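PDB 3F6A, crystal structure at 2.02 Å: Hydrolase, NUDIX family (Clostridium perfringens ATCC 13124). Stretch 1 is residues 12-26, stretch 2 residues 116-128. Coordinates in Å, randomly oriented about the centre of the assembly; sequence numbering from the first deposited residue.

Stretch 1 12-26: FIVCKDKVLLHLHKK
Stretch 2 116-128: IGESKILKWYSKE

How do the two stretches align? Strand 18-23 runs antiparallel to strand 122-125, their directions 154° apart, both extended. Val19 pairs with Tyr125 (N to O 2.9 Å, O to N 2.8 Å) and Leu21 with Lys123 (N to O 3.1 Å, O to N 3.0 Å); Leu23 N continues the ladder to Ile121 O at 3.0 Å. Together the stretches bury 921 Å².

Why does Trp124 cover the most surface? Its m rotamer, with chi2 at 91°, lays the indole across Leu20, whose CB sits 3.6 Å from the six-membered ring centroid, over the face. A type II' turn from Cys15 to Lys18 folds strand 12-15 back, bringing Cys15 CB to 3.5 Å from Trp124 CZ3. A broad apolar ring suits this place, since it spans both arms of the hairpin.

What does Tyr125 do on the other face? Also m at chi1, it shares that face with Val19 and Leu21; its CE2 lies 3.7 Å from Leu21 CD1, leucine being m,t.

What secures the far end? Buried Ser119, chi1 t, donates from OG to Leu23 O at 2.5 Å, a short bond its small side chain can make at close quarters. Leu23 (t,t) and Ile121 (m,t) add an apolar contact, CD1 to CD1 at 3.5 Å.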

# COMPACT_ATOMS: atom_id res chain seq x y z
N PHE A 12 5.01 -3.65 12.89
CA PHE A 12 5.76 -4.68 13.56
C PHE A 12 7.10 -4.02 13.87
O PHE A 12 7.87 -3.71 12.97
CB PHE A 12 5.92 -5.89 12.65
CG PHE A 12 4.68 -6.72 12.53
CD1 PHE A 12 4.45 -7.77 13.42
CD2 PHE A 12 3.71 -6.43 11.57
CE1 PHE A 12 3.28 -8.52 13.35
CE2 PHE A 12 2.54 -7.18 11.49
CZ PHE A 12 2.32 -8.22 12.38
N ILE A 13 7.35 -3.81 15.15
CA ILE A 13 8.57 -3.14 15.60
C ILE A 13 9.62 -4.12 16.11
O ILE A 13 9.34 -4.95 16.97
CB ILE A 13 8.24 -2.12 16.70
CG1 ILE A 13 7.19 -1.15 16.18
CG2 ILE A 13 9.50 -1.38 17.13
CD1 ILE A 13 6.64 -0.20 17.22
N VAL A 14 10.82 -4.02 15.56
CA VAL A 14 11.92 -4.90 15.94
C VAL A 14 13.02 -4.18 16.72
O VAL A 14 13.48 -3.12 16.32
CB VAL A 14 12.55 -5.55 14.69
CG1 VAL A 14 13.84 -6.29 15.07
CG2 VAL A 14 11.55 -6.50 14.04
N CYS A 15 13.42 -4.77 17.84
CA CYS A 15 14.51 -4.22 18.65
C CYS A 15 15.52 -5.36 18.70
O CYS A 15 15.22 -6.45 19.20
CB CYS A 15 14.04 -3.87 20.07
SG CYS A 15 15.32 -3.01 21.04
N LYS A 16 16.71 -5.10 18.18
CA LYS A 16 17.78 -6.10 18.09
C LYS A 16 17.27 -7.42 17.50
O LYS A 16 17.11 -7.53 16.29
CB LYS A 16 18.47 -6.32 19.44
CG LYS A 16 17.57 -6.62 20.61
CD LYS A 16 18.36 -7.22 21.76
CE LYS A 16 18.69 -8.69 21.50
NZ LYS A 16 17.47 -9.55 21.48
N ASP A 17 17.01 -8.41 18.34
CA ASP A 17 16.53 -9.69 17.82
C ASP A 17 15.12 -10.10 18.23
O ASP A 17 14.78 -11.29 18.19
CB ASP A 17 17.52 -10.80 18.18
CG ASP A 17 18.91 -10.56 17.61
OD1 ASP A 17 19.02 -10.32 16.38
OD2 ASP A 17 19.89 -10.60 18.38
N LYS A 18 14.28 -9.13 18.59
CA LYS A 18 12.91 -9.44 18.98
C LYS A 18 11.89 -8.47 18.37
O LYS A 18 12.24 -7.36 17.97
CB LYS A 18 12.78 -9.45 20.51
CG LYS A 18 13.78 -10.37 21.20
CD LYS A 18 13.38 -10.69 22.63
CE LYS A 18 14.39 -11.63 23.28
NZ LYS A 18 13.94 -12.13 24.61
N VAL A 19 10.64 -8.90 18.29
CA VAL A 19 9.57 -8.07 17.73
C VAL A 19 8.49 -7.86 18.78
O VAL A 19 8.21 -8.76 19.58
CB VAL A 19 8.97 -8.74 16.47
CG1 VAL A 19 8.45 -10.13 16.82
CG2 VAL A 19 7.86 -7.87 15.90
N LEU A 20 7.88 -6.68 18.77
CA LEU A 20 6.86 -6.30 19.74
C LEU A 20 5.40 -6.51 19.35
O LEU A 20 4.99 -6.19 18.24
CB LEU A 20 7.05 -4.83 20.13
CG LEU A 20 5.97 -4.18 20.98
CD1 LEU A 20 5.99 -4.78 22.39
CD2 LEU A 20 6.21 -2.67 21.04
N LEU A 21 4.61 -7.02 20.29
CA LEU A 21 3.17 -7.23 20.09
C LEU A 21 2.49 -6.82 21.39
O LEU A 21 3.12 -6.77 22.43
CB LEU A 21 2.87 -8.71 19.81
CG LEU A 21 3.48 -9.39 18.59
CD1 LEU A 21 3.17 -10.88 18.64
CD2 LEU A 21 2.92 -8.78 17.31
N HIS A 22 1.19 -6.52 21.33
CA HIS A 22 0.48 -6.18 22.55
C HIS A 22 -0.89 -6.84 22.55
O HIS A 22 -1.46 -7.11 21.50
CB HIS A 22 0.40 -4.65 22.74
CG HIS A 22 -0.60 -3.95 21.87
ND1 HIS A 22 -1.08 -4.48 20.68
CD2 HIS A 22 -1.18 -2.73 21.99
CE1 HIS A 22 -1.90 -3.62 20.11
NE2 HIS A 22 -1.98 -2.55 20.88
N LEU A 23 -1.41 -7.14 23.75
CA LEU A 23 -2.71 -7.79 23.88
C LEU A 23 -3.82 -6.77 23.60
O LEU A 23 -4.03 -5.83 24.36
CB LEU A 23 -2.88 -8.36 25.30
CG LEU A 23 -3.80 -9.58 25.45
CD1 LEU A 23 -3.93 -9.93 26.93
CD2 LEU A 23 -5.16 -9.30 24.86
N HIS A 24 -4.55 -6.98 22.51
CA HIS A 24 -5.60 -6.05 22.13
C HIS A 24 -6.61 -5.72 23.23
O HIS A 24 -7.07 -4.58 23.32
CB HIS A 24 -6.35 -6.57 20.91
CG HIS A 24 -7.14 -5.50 20.20
ND1 HIS A 24 -6.55 -4.57 19.38
CD2 HIS A 24 -8.45 -5.18 20.26
CE1 HIS A 24 -7.47 -3.71 18.96
NE2 HIS A 24 -8.63 -4.07 19.48
N LYS A 25 -6.94 -6.69 24.07
CA LYS A 25 -7.91 -6.51 25.15
C LYS A 25 -9.31 -6.44 24.54
O LYS A 25 -9.50 -5.87 23.46
CB LYS A 25 -7.62 -5.24 25.97
CG LYS A 25 -8.41 -4.01 25.58
CD LYS A 25 -8.28 -2.91 26.62
CE LYS A 25 -6.85 -2.46 26.80
NZ LYS A 25 -6.75 -1.40 27.84
N LYS A 26 -10.29 -7.02 25.23
CA LYS A 26 -11.66 -7.07 24.71
C LYS A 26 -11.59 -8.00 23.51
O LYS A 26 -12.53 -8.12 22.72
CB LYS A 26 -12.17 -5.69 24.29
CG LYS A 26 -12.47 -4.76 25.46
CD LYS A 26 -13.06 -3.45 24.98
CE LYS A 26 -13.43 -2.55 26.15
NZ LYS A 26 -12.25 -2.27 27.02
N ILE A 116 -2.27 6.54 28.23
CA ILE A 116 -3.55 6.27 28.88
C ILE A 116 -4.58 5.49 28.06
O ILE A 116 -4.84 5.81 26.90
CB ILE A 116 -4.20 7.58 29.36
CG1 ILE A 116 -5.37 7.27 30.30
CG2 ILE A 116 -4.69 8.40 28.17
CD1 ILE A 116 -6.02 8.51 30.88
N GLY A 117 -5.16 4.48 28.68
CA GLY A 117 -6.19 3.69 28.03
C GLY A 117 -5.76 2.72 26.95
O GLY A 117 -6.60 2.04 26.37
N GLU A 118 -4.47 2.64 26.68
CA GLU A 118 -3.97 1.72 25.66
C GLU A 118 -3.69 0.38 26.34
O GLU A 118 -3.61 0.32 27.57
CB GLU A 118 -2.67 2.24 25.05
CG GLU A 118 -2.76 3.61 24.41
CD GLU A 118 -3.44 3.60 23.06
OE1 GLU A 118 -3.38 4.63 22.37
OE2 GLU A 118 -4.03 2.57 22.68
N SER A 119 -3.54 -0.68 25.55
CA SER A 119 -3.22 -1.99 26.11
C SER A 119 -1.94 -1.87 26.93
O SER A 119 -0.97 -1.25 26.48
CB SER A 119 -3.02 -3.02 25.00
OG SER A 119 -2.46 -4.21 25.53
N LYS A 120 -1.94 -2.46 28.13
CA LYS A 120 -0.76 -2.38 28.99
C LYS A 120 0.07 -3.67 29.02
O LYS A 120 1.00 -3.79 29.81
CB LYS A 120 -1.17 -1.99 30.41
CG LYS A 120 -1.81 -0.60 30.49
CD LYS A 120 -0.88 0.47 29.92
CE LYS A 120 -1.55 1.85 29.96
NZ LYS A 120 -1.87 2.24 31.36
N ILE A 121 -0.29 -4.63 28.17
CA ILE A 121 0.44 -5.89 28.09
C ILE A 121 1.19 -5.93 26.77
O ILE A 121 0.60 -6.19 25.72
CB ILE A 121 -0.51 -7.09 28.15
CG1 ILE A 121 -1.37 -7.01 29.41
CG2 ILE A 121 0.30 -8.39 28.16
CD1 ILE A 121 -2.43 -8.10 29.51
N LEU A 122 2.49 -5.65 26.82
CA LEU A 122 3.34 -5.65 25.64
C LEU A 122 4.47 -6.66 25.85
O LEU A 122 5.10 -6.68 26.90
CB LEU A 122 3.94 -4.26 25.42
CG LEU A 122 3.03 -3.13 24.91
CD1 LEU A 122 1.95 -2.82 25.93
CD2 LEU A 122 3.87 -1.90 24.64
N LYS A 123 4.70 -7.50 24.85
CA LYS A 123 5.74 -8.50 24.95
C LYS A 123 6.64 -8.56 23.73
O LYS A 123 6.19 -8.33 22.61
CB LYS A 123 5.11 -9.88 25.19
CG LYS A 123 4.24 -9.94 26.45
CD LYS A 123 3.84 -11.37 26.78
CE LYS A 123 5.06 -12.24 27.06
NZ LYS A 123 4.70 -13.66 27.35
N TRP A 124 7.91 -8.87 23.94
CA TRP A 124 8.86 -8.98 22.84
C TRP A 124 9.06 -10.46 22.54
O TRP A 124 9.18 -11.27 23.46
CB TRP A 124 10.19 -8.33 23.19
CG TRP A 124 10.11 -6.83 23.34
CD1 TRP A 124 9.87 -6.13 24.48
CD2 TRP A 124 10.29 -5.87 22.30
NE1 TRP A 124 9.89 -4.78 24.22
CE2 TRP A 124 10.14 -4.59 22.89
CE3 TRP A 124 10.56 -5.95 20.93
CZ2 TRP A 124 10.26 -3.41 22.15
CZ3 TRP A 124 10.68 -4.78 20.20
CH2 TRP A 124 10.53 -3.52 20.81
N TYR A 125 9.09 -10.81 21.26
CA TYR A 125 9.24 -12.20 20.87
C TYR A 125 10.45 -12.48 19.98
O TYR A 125 10.74 -11.73 19.04
CB TYR A 125 7.99 -12.67 20.13
CG TYR A 125 6.72 -12.62 20.94
CD1 TYR A 125 6.19 -13.78 21.50
CD2 TYR A 125 6.05 -11.41 21.14
CE1 TYR A 125 5.01 -13.73 22.24
CE2 TYR A 125 4.89 -11.36 21.88
CZ TYR A 125 4.37 -12.52 22.42
OH TYR A 125 3.21 -12.47 23.15
N SER A 126 11.14 -13.57 20.29
CA SER A 126 12.30 -13.99 19.52
C SER A 126 11.75 -14.83 18.37
O SER A 126 10.59 -15.25 18.41
CB SER A 126 13.21 -14.86 20.37
OG SER A 126 12.52 -16.03 20.78
N LYS A 127 12.57 -15.08 17.36
CA LYS A 127 12.10 -15.90 16.25
C LYS A 127 11.74 -17.27 16.81
O LYS A 127 10.89 -17.97 16.26
CB LYS A 127 13.19 -16.02 15.17
CG LYS A 127 12.78 -16.88 13.98
CD LYS A 127 13.08 -16.22 12.63
CE LYS A 127 14.57 -15.98 12.40
NZ LYS A 127 15.12 -14.85 13.20
N GLU A 128 12.37 -17.64 17.92
CA GLU A 128 12.11 -18.92 18.57
C GLU A 128 10.72 -18.91 19.21
O GLU A 128 9.97 -19.88 19.08
CB GLU A 128 13.17 -19.22 19.62
CG GLU A 128 14.57 -19.43 19.05
CD GLU A 128 15.48 -20.21 19.99
OE1 GLU A 128 15.69 -19.75 21.14
OE2 GLU A 128 15.97 -21.28 19.59
O HOH W 1 10.91 -12.92 25.15